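Long-range contact in plasmin and fibronectin-binding protein A (Streptococcus pneumoniae, PDB 4MR0), which acts as a fibronectin-dependent surface adhesin and invasin that also binds human plasmin, plasminogen and serum albumin: residues 368-373 and 393-398. Sequence-based numbering, arbitrary orientation.
Sequences NNHFDN and RFDKKV
His370, Arg393 and Asp395 interlock on one face of a parallel strand pair. Both His370 and Arg393 set CG anti to the backbone N (chi1 -178° and 168°), and the extended arginine runs beside the imidazole, its guanidinium stacked flat on the ring with centres 4.4 Å apart and CD over the same ring. Asp395 OD2 accepts two bonds: His370 NE2 comes at 2.6 Å from the anti side, tilted out of the carboxylate plane, and Arg393 NE at 2.7 Å uses the syn lone pair in a salt bridge. The shared carboxylate thus helps hold the imidazole, with the guanidinium over one face and Tyr335 meeting the ring edge-to-face. Asp372 OD1 makes a long salt bridge to Lys397 NZ, while its OD2 is hydrogen-bonded to Tyr335 OH.

On the opposite face Phe371 and Phe394 lie side by side with planes 40° apart, Phe371 CD2 reaching 3.4 Å from Phe394 CE2. Past the last bridge, Asn373 OD1 accepts from Lys397 N at 2.8 Å, the donor lying above the amide carbonyl plane, and a water joins Phe371 O to Asp395 O.

Such aligned side chains on successive rungs are characteristic of a right-handed parallel beta-helix. Phe336 and Phe438 continue the phenylalanine ladder inside it, as strands 364-372 and 387-396 stack between strands 329-337 and 431-440.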
loop_
_atom_site.group_PDB
_atom_site.type_symbol
_atom_site.label_atom_id
_atom_site.label_comp_id
_atom_site.label_asym_id
_atom_site.label_seq_id
_atom_site.Cartn_x
_atom_site.Cartn_y
_atom_site.Cartn_z
ATOM N N ASN A 368 11.897 4.930 1.605
ATOM C CA ASN A 368 11.916 6.237 2.231
ATOM C C ASN A 368 10.588 7.000 2.247
ATOM O O ASN A 368 10.562 8.193 1.931
ATOM C CB ASN A 368 12.983 7.072 1.519
ATOM C CG ASN A 368 14.333 6.377 1.477
ATOM O OD1 ASN A 368 15.116 6.557 0.536
ATOM N ND2 ASN A 368 14.619 5.585 2.504
ATOM N N ASN A 369 9.493 6.322 2.593
ATOM C CA ASN A 369 8.186 6.979 2.672
ATOM C C ASN A 369 7.854 7.250 4.133
ATOM O O ASN A 369 8.452 6.653 5.033
ATOM C CB ASN A 369 7.072 6.090 2.102
ATOM C CG ASN A 369 7.309 5.707 0.661
ATOM O OD1 ASN A 369 7.701 4.570 0.355
ATOM N ND2 ASN A 369 7.083 6.652 -0.237
ATOM N N HIS A 370 6.896 8.145 4.368
ATOM C CA HIS A 370 6.454 8.454 5.725
ATOM C C HIS A 370 4.979 8.050 5.837
ATOM O O HIS A 370 4.109 8.674 5.233
ATOM C CB HIS A 370 6.602 9.952 6.024
ATOM C CG HIS A 370 6.218 10.330 7.423
ATOM N ND1 HIS A 370 6.310 11.622 7.895
ATOM C CD2 HIS A 370 5.750 9.586 8.454
ATOM C CE1 HIS A 370 5.915 11.658 9.157
ATOM N NE2 HIS A 370 5.570 10.435 9.520
ATOM N N PHE A 371 4.708 6.995 6.594
ATOM C CA PHE A 371 3.343 6.512 6.785
ATOM C C PHE A 371 2.894 7.091 8.122
ATOM O O PHE A 371 3.145 6.514 9.183
ATOM C CB PHE A 371 3.342 4.992 6.817
ATOM C CG PHE A 371 3.869 4.363 5.556
ATOM C CD1 PHE A 371 3.156 4.462 4.364
ATOM C CD2 PHE A 371 5.081 3.683 5.559
ATOM C CE1 PHE A 371 3.649 3.886 3.182
ATOM C CE2 PHE A 371 5.583 3.104 4.385
ATOM C CZ PHE A 371 4.865 3.206 3.197
ATOM N N ASP A 372 2.219 8.234 8.044
ATOM C CA ASP A 372 1.787 8.984 9.215
ATOM C C ASP A 372 0.445 8.634 9.852
ATOM O O ASP A 372 -0.590 9.224 9.527
ATOM C CB ASP A 372 1.808 10.472 8.865
ATOM C CG ASP A 372 1.935 11.365 10.085
ATOM O OD1 ASP A 372 1.889 10.848 11.218
ATOM O OD2 ASP A 372 2.079 12.590 9.900
ATOM N N ASN A 373 0.480 7.678 10.773
ATOM C CA ASN A 373 -0.704 7.255 11.517
ATOM C C ASN A 373 -1.796 6.563 10.696
ATOM O O ASN A 373 -2.962 6.962 10.756
ATOM C CB ASN A 373 -1.289 8.474 12.262
ATOM C CG ASN A 373 -2.180 8.085 13.432
ATOM O OD1 ASN A 373 -1.844 7.192 14.218
ATOM N ND2 ASN A 373 -3.317 8.769 13.566
ATOM N N ARG A 393 9.383 5.432 7.449
ATOM C CA ARG A 393 9.051 5.858 8.799
ATOM C C ARG A 393 7.562 5.583 9.030
ATOM O O ARG A 393 6.705 6.119 8.326
ATOM C CB ARG A 393 9.350 7.348 8.969
ATOM C CG ARG A 393 8.767 7.943 10.231
ATOM C CD ARG A 393 9.191 9.387 10.395
ATOM N NE ARG A 393 8.467 10.037 11.483
ATOM C CZ ARG A 393 8.660 11.299 11.856
ATOM N NH1 ARG A 393 9.559 12.049 11.227
ATOM N NH2 ARG A 393 7.947 11.814 12.851
ATOM N N PHE A 394 7.253 4.734 10.003
ATOM C CA PHE A 394 5.860 4.406 10.304
ATOM C C PHE A 394 5.500 4.989 11.658
ATOM O O PHE A 394 6.020 4.536 12.684
ATOM C CB PHE A 394 5.640 2.892 10.383
ATOM C CG PHE A 394 6.009 2.138 9.133
ATOM C CD1 PHE A 394 7.342 2.010 8.743
ATOM C CD2 PHE A 394 5.022 1.493 8.384
ATOM C CE1 PHE A 394 7.690 1.246 7.629
ATOM C CE2 PHE A 394 5.351 0.728 7.272
ATOM C CZ PHE A 394 6.689 0.598 6.889
ATOM N N ASP A 395 4.616 5.981 11.672
ATOM C CA ASP A 395 4.201 6.581 12.933
ATOM C C ASP A 395 2.791 6.128 13.283
ATOM O O ASP A 395 1.952 5.934 12.402
ATOM C CB ASP A 395 4.239 8.109 12.853
ATOM C CG ASP A 395 5.655 8.660 12.764
ATOM O OD1 ASP A 395 6.547 8.151 13.480
ATOM O OD2 ASP A 395 5.874 9.615 11.990
ATOM N N LYS A 396 2.536 5.944 14.571
ATOM C CA LYS A 396 1.217 5.527 15.023
ATOM C C LYS A 396 0.927 6.209 16.344
ATOM O O LYS A 396 1.631 6.001 17.333
ATOM C CB LYS A 396 1.160 4.007 15.184
ATOM C CG LYS A 396 -0.205 3.463 15.588
ATOM C CD LYS A 396 -1.280 3.758 14.552
ATOM C CE LYS A 396 -2.599 3.096 14.937
ATOM N NZ LYS A 396 -3.731 3.512 14.061
ATOM N N LYS A 397 -0.105 7.042 16.351
ATOM C CA LYS A 397 -0.484 7.771 17.550
ATOM C C LYS A 397 -1.559 7.023 18.332
ATOM O O LYS A 397 -2.045 5.973 17.904
ATOM C CB LYS A 397 -0.991 9.165 17.177
ATOM C CG LYS A 397 0.053 10.043 16.508
ATOM C CD LYS A 397 -0.457 11.470 16.336
ATOM C CE LYS A 397 -1.363 11.624 15.126
ATOM N NZ LYS A 397 -0.582 12.042 13.920
ATOM N N VAL A 398 -1.926 7.565 19.486
ATOM C CA VAL A 398 -2.953 6.943 20.305
ATOM C C VAL A 398 -4.331 7.251 19.729
ATOM O O VAL A 398 -4.502 8.203 18.965
ATOM C CB VAL A 398 -2.887 7.443 21.766
ATOM C CG1 VAL A 398 -1.571 7.016 22.398
ATOM C CG2 VAL A 398 -3.026 8.955 21.806
HETATM O O HOH W 1 1.457 4.514 10.103
HETATM O O HOH W 2 -5.227 5.767 12.535
HETATM O O HOH W 3 -3.205 11.835 12.365
HETATM O O HOH W 4 -4.218 5.553 16.075
#